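Side-chain contacts in StAR-related lipid transfer protein 13 (Homo sapiens, PDB 2PSO), which activates GTP hydrolysis by RhoA and perhaps Cdc42, the chain described being its START domain, a lipid-binding module: residues R96-H99 against L100-D104; C55-T58 against D59-L63. All coordinates share one frame; numbering follows the deposited sequence.

Contact 1 of 2, residues R96-H99 against L100-D104; sequences RERH and LWDED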
loop_
_atom_site.group_PDB
_atom_site.type_symbol
_atom_site.label_atom_id
_atom_site.label_comp_id
_atom_site.label_asym_id
_atom_site.label_seq_id
_atom_site.Cartn_x
_atom_site.Cartn_y
_atom_site.Cartn_z
ATOM N N ARG A 96 3.757 2.526 14.196
ATOM C CA ARG A 96 3.368 3.555 15.185
ATOM C C ARG A 96 3.813 4.986 14.873
ATOM O O ARG A 96 3.622 5.880 15.695
ATOM C CB ARG A 96 3.896 3.181 16.542
ATOM C CG ARG A 96 3.435 1.815 17.067
ATOM C CD ARG A 96 1.961 1.845 17.406
ATOM N NE ARG A 96 1.538 0.488 17.709
ATOM C CZ ARG A 96 0.275 0.072 17.704
ATOM N NH1 ARG A 96 0.011 -1.195 17.995
ATOM N NH2 ARG A 96 -0.710 0.920 17.406
ATOM N N GLU A 97 4.400 5.223 13.700
ATOM C CA GLU A 97 5.072 6.496 13.472
ATOM C C GLU A 97 4.742 7.144 12.126
ATOM O O GLU A 97 5.582 7.797 11.524
ATOM C CB GLU A 97 6.579 6.311 13.578
ATOM C CG GLU A 97 7.054 6.087 14.987
ATOM C CD GLU A 97 8.550 6.195 15.129
ATOM O OE1 GLU A 97 9.296 5.692 14.254
ATOM O OE2 GLU A 97 8.978 6.806 16.134
ATOM N N ARG A 98 3.517 6.972 11.661
ATOM C CA ARG A 98 3.192 7.314 10.293
ATOM C C ARG A 98 2.930 8.828 10.178
ATOM O O ARG A 98 2.879 9.400 9.091
ATOM C CB ARG A 98 2.013 6.454 9.845
ATOM C CG ARG A 98 1.443 6.830 8.540
ATOM C CD ARG A 98 0.365 5.923 8.098
ATOM N NE ARG A 98 0.084 6.198 6.695
ATOM C CZ ARG A 98 -0.836 5.567 5.977
ATOM N NH1 ARG A 98 -1.588 4.617 6.532
ATOM N NH2 ARG A 98 -1.002 5.894 4.705
ATOM N N HIS A 99 2.809 9.490 11.323
ATOM C CA HIS A 99 2.678 10.935 11.338
ATOM C C HIS A 99 4.013 11.513 10.908
ATOM O O HIS A 99 4.071 12.632 10.397
ATOM C CB HIS A 99 2.266 11.435 12.716
ATOM C CG HIS A 99 2.972 10.744 13.841
ATOM N ND1 HIS A 99 4.111 11.256 14.432
ATOM C CD2 HIS A 99 2.711 9.573 14.474
ATOM C CE1 HIS A 99 4.517 10.431 15.384
ATOM N NE2 HIS A 99 3.690 9.399 15.425
ATOM N N LEU A 100 5.074 10.730 11.075
ATOM C CA LEU A 100 6.404 11.113 10.609
ATOM C C LEU A 100 6.647 10.915 9.121
ATOM O O LEU A 100 7.745 11.183 8.647
ATOM C CB LEU A 100 7.488 10.343 11.363
ATOM C CG LEU A 100 8.282 10.924 12.540
ATOM C CD1 LEU A 100 7.523 11.989 13.293
ATOM C CD2 LEU A 100 8.684 9.779 13.476
ATOM N N TRP A 101 5.682 10.400 8.374
ATOM C CA TRP A 101 5.928 10.219 6.929
ATOM C C TRP A 101 4.745 10.415 5.982
ATOM O O TRP A 101 4.857 10.152 4.782
ATOM C CB TRP A 101 6.608 8.899 6.624
ATOM C CG TRP A 101 5.986 7.632 7.190
ATOM C CD1 TRP A 101 6.372 6.975 8.320
ATOM C CD2 TRP A 101 4.968 6.821 6.593
ATOM N NE1 TRP A 101 5.658 5.822 8.472
ATOM C CE2 TRP A 101 4.780 5.708 7.424
ATOM C CE3 TRP A 101 4.194 6.930 5.440
ATOM C CZ2 TRP A 101 3.829 4.719 7.149
ATOM C CZ3 TRP A 101 3.243 5.949 5.176
ATOM C CH2 TRP A 101 3.070 4.864 6.025
ATOM N N ASP A 102 3.627 10.870 6.542
ATOM C CA ASP A 102 2.421 11.051 5.810
ATOM C C ASP A 102 1.774 12.301 6.380
ATOM O O ASP A 102 1.267 12.296 7.503
ATOM C CB ASP A 102 1.520 9.841 5.990
ATOM C CG ASP A 102 0.311 9.866 5.076
ATOM O OD1 ASP A 102 0.007 10.935 4.495
ATOM O OD2 ASP A 102 -0.351 8.808 4.946
ATOM N N GLU A 103 1.797 13.376 5.587
ATOM C CA GLU A 103 1.226 14.645 5.993
ATOM C C GLU A 103 -0.304 14.578 5.970
ATOM O O GLU A 103 -0.982 15.435 6.528
ATOM C CB GLU A 103 1.739 15.768 5.086
ATOM N N ASP A 104 -0.854 13.544 5.344
ATOM C CA ASP A 104 -2.299 13.437 5.224
ATOM C C ASP A 104 -2.928 12.616 6.328
ATOM O O ASP A 104 -4.135 12.699 6.539
ATOM C CB ASP A 104 -2.665 12.855 3.868
ATOM C CG ASP A 104 -2.500 13.862 2.746
ATOM O OD1 ASP A 104 -2.429 15.090 3.025
ATOM O OD2 ASP A 104 -2.448 13.421 1.578
#

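Contact 2 of 2, residues C55-T58 against D59-L63; sequences CSST and DNTDL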
loop_
_atom_site.group_PDB
_atom_site.type_symbol
_atom_site.label_atom_id
_atom_site.label_comp_id
_atom_site.label_asym_id
_atom_site.label_seq_id
_atom_site.Cartn_x
_atom_site.Cartn_y
_atom_site.Cartn_z
ATOM N N CYS A 55 6.662 -1.459 -13.944
ATOM C CA CYS A 55 6.359 -0.113 -14.422
ATOM C C CYS A 55 7.524 0.825 -14.258
ATOM O O CYS A 55 8.476 0.537 -13.544
ATOM C CB CYS A 55 5.197 0.495 -13.662
ATOM S SG CYS A 55 3.780 -0.557 -13.610
ATOM N N SER A 56 7.426 1.959 -14.943
ATOM C CA SER A 56 8.354 3.041 -14.780
ATOM C C SER A 56 7.958 3.725 -13.476
ATOM O O SER A 56 6.764 3.888 -13.184
ATOM C CB SER A 56 8.223 4.006 -15.950
ATOM O OG SER A 56 9.214 5.008 -15.855
ATOM N N SER A 57 8.955 4.131 -12.698
ATOM C CA SER A 57 8.701 4.624 -11.362
ATOM C C SER A 57 9.724 5.700 -11.033
ATOM O O SER A 57 10.894 5.555 -11.375
ATOM C CB SER A 57 8.890 3.461 -10.413
ATOM O OG SER A 57 7.987 3.547 -9.346
ATOM N N THR A 58 9.316 6.770 -10.360
ATOM C CA THR A 58 10.293 7.809 -10.022
ATOM C C THR A 58 10.879 7.629 -8.627
ATOM O O THR A 58 10.411 6.796 -7.835
ATOM C CB THR A 58 9.712 9.232 -10.074
ATOM O OG1 THR A 58 8.781 9.393 -8.997
ATOM C CG2 THR A 58 9.018 9.496 -11.384
ATOM N N ASP A 59 11.922 8.428 -8.362
ATOM C CA ASP A 59 12.472 8.616 -7.027
ATOM C C ASP A 59 12.911 7.263 -6.479
ATOM O O ASP A 59 12.572 6.877 -5.358
ATOM C CB ASP A 59 11.430 9.324 -6.148
ATOM C CG ASP A 59 11.950 9.713 -4.766
ATOM O OD1 ASP A 59 13.181 9.891 -4.540
ATOM O OD2 ASP A 59 11.072 9.842 -3.889
ATOM N N ASN A 60 13.638 6.533 -7.319
ATOM C CA ASN A 60 14.305 5.299 -6.925
ATOM C C ASN A 60 13.401 4.218 -6.320
ATOM O O ASN A 60 13.729 3.649 -5.298
ATOM C CB ASN A 60 15.433 5.630 -5.954
ATOM C CG ASN A 60 16.762 5.106 -6.419
ATOM O OD1 ASN A 60 16.886 3.940 -6.782
ATOM N ND2 ASN A 60 17.773 5.970 -6.422
ATOM N N THR A 61 12.263 3.940 -6.945
ATOM C CA THR A 61 11.368 2.905 -6.445
ATOM C C THR A 61 11.159 1.836 -7.497
ATOM O O THR A 61 11.252 2.116 -8.679
ATOM C CB THR A 61 9.998 3.486 -6.136
ATOM O OG1 THR A 61 9.705 4.471 -7.121
ATOM C CG2 THR A 61 10.011 4.168 -4.805
ATOM N N ASP A 62 10.867 0.617 -7.056
ATOM C CA ASP A 62 10.420 -0.448 -7.938
ATOM C C ASP A 62 8.906 -0.636 -7.859
ATOM O O ASP A 62 8.394 -1.080 -6.838
ATOM C CB ASP A 62 11.120 -1.747 -7.570
ATOM C CG ASP A 62 12.538 -1.829 -8.139
ATOM O OD1 ASP A 62 13.154 -0.769 -8.466
ATOM O OD2 ASP A 62 13.046 -2.965 -8.264
ATOM N N LEU A 63 8.199 -0.316 -8.941
ATOM C CA LEU A 63 6.753 -0.574 -9.066
ATOM C C LEU A 63 6.411 -1.758 -10.006
ATOM O O LEU A 63 7.180 -2.069 -10.932
ATOM C CB LEU A 63 6.097 0.675 -9.619
ATOM C CG LEU A 63 4.592 0.792 -9.491
ATOM C CD1 LEU A 63 4.217 0.388 -8.095
ATOM C CD2 LEU A 63 4.227 2.240 -9.790
#

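Contact 1 of 2, residues R96-H99 against L100-D104
Leu100, the first residue of 100-104, lies beside Glu97: its CD2 is 3.9 Å from Glu97 CD, the two side chains running the same way, while CD1 of Leu100 rests near ND1 of His99. The Glu97 carboxylate has its main partner in Arg93 of helix 87-96, through a salt bridge. Leu100 N also donates to Glu97 O (3.0 Å), and Trp101 N to Arg98 O at 3.1 Å, two i to i+3 bonds that wind the chain into a short 3-10 turn. Trp101 then lays its indole over Arg98. CG of Arg98 stands 3.5 Å from the centroid of the Trp101 six-membered ring, 15° off the normal, a CH-pi contact over the face. With CG anti to the backbone N (chi1 171°) and the chain extended as far as NE, the arginine runs across that ring, its guanidinium turned 18° from the indole plane. Trp101 NE1 bonds back to Arg93 O, and the ring packs on Ile221 of helix 209-223. Asp102 OD2 forms a salt bridge with Arg98 NH2 (3.0 Å), though the bonds from NH2 and NE are bent and weak. Asp102 OD1 accepts from Asp104 N at 2.9 Å, an Asx turn that carries this START-domain connection on toward strand 109-115. The indole packs along the arginine stem, while Asp102, with a long, weak pairing to Glu217, would be expected to offset the charge.

Contact 2 of 2, residues C55-T58 against D59-L63
Ser57 turns its side chain inward across the loop to Thr61 and Leu63. Its CB packs against the Thr61 backbone, and the hydroxyl beyond reaches two neighbours: OG donates to Thr61 OG1 at 3.0 Å and lies 3.4 Å from Leu63 CB. Thr61 OG1 donates in turn to Thr58 O; at 2.5 Å this bond is short, and its exact length is uncertain at this resolution. It meets the carbonyl with a C=O...donor angle of 154° and is tilted 21° from the carbonyl plane. Thr61 can bridge in this way because its OG1 lies between the backbone N and the carbonyl carbon (chi1 37°), facing back across the turn. Asp59 and Asn60, both with positive phi, carry the chain round between the two sides, and Asp59 sends its OD1 to a salt bridge with Arg222 of helix 209-223. That helix also lines the loop, with Ala215 touching Ser57 and Thr61. At the base of the loop, where it meets strands 53-55 and 62-66, Cys55 N donates to Leu63 O over 3.1 Å, while CB of Cys55 meets CB of Leu63 at 4.1 Å. Leu63 packs on Trp77 and Ala79 of strand 76-83. Within the turn, Thr61 OG1 accepts from Ser57 OG and donates to Thr58 O, which would satisfy the hydroxyl of this buried residue inside the loop itself.

Overall arrangement
From the N terminus, contact 2 comes first: residues 55-63 close the hairpin loop joining strand 53-55 to strand 62-66, at one end of the START-domain sheet. The chain then runs through strand 76-83 and helix 87-96 before contact 1 shapes the connection from that helix to strand 109-115. The two are in series, neither nested nor crossed. The centres of contact 1 and contact 2 lie about 21 Å apart, and the nearest atoms of contact 1 and contact 2 about 11 Å apart. Helix 209-223, near the C terminus, links them: Ala215, Ala219 and Arg222 meet the hairpin loop, while Glu217, Arg220 and Ile221 meet Trp101 or Asp102. Contact 1 also reaches strand 118-125, and contact 2 strand 76-83.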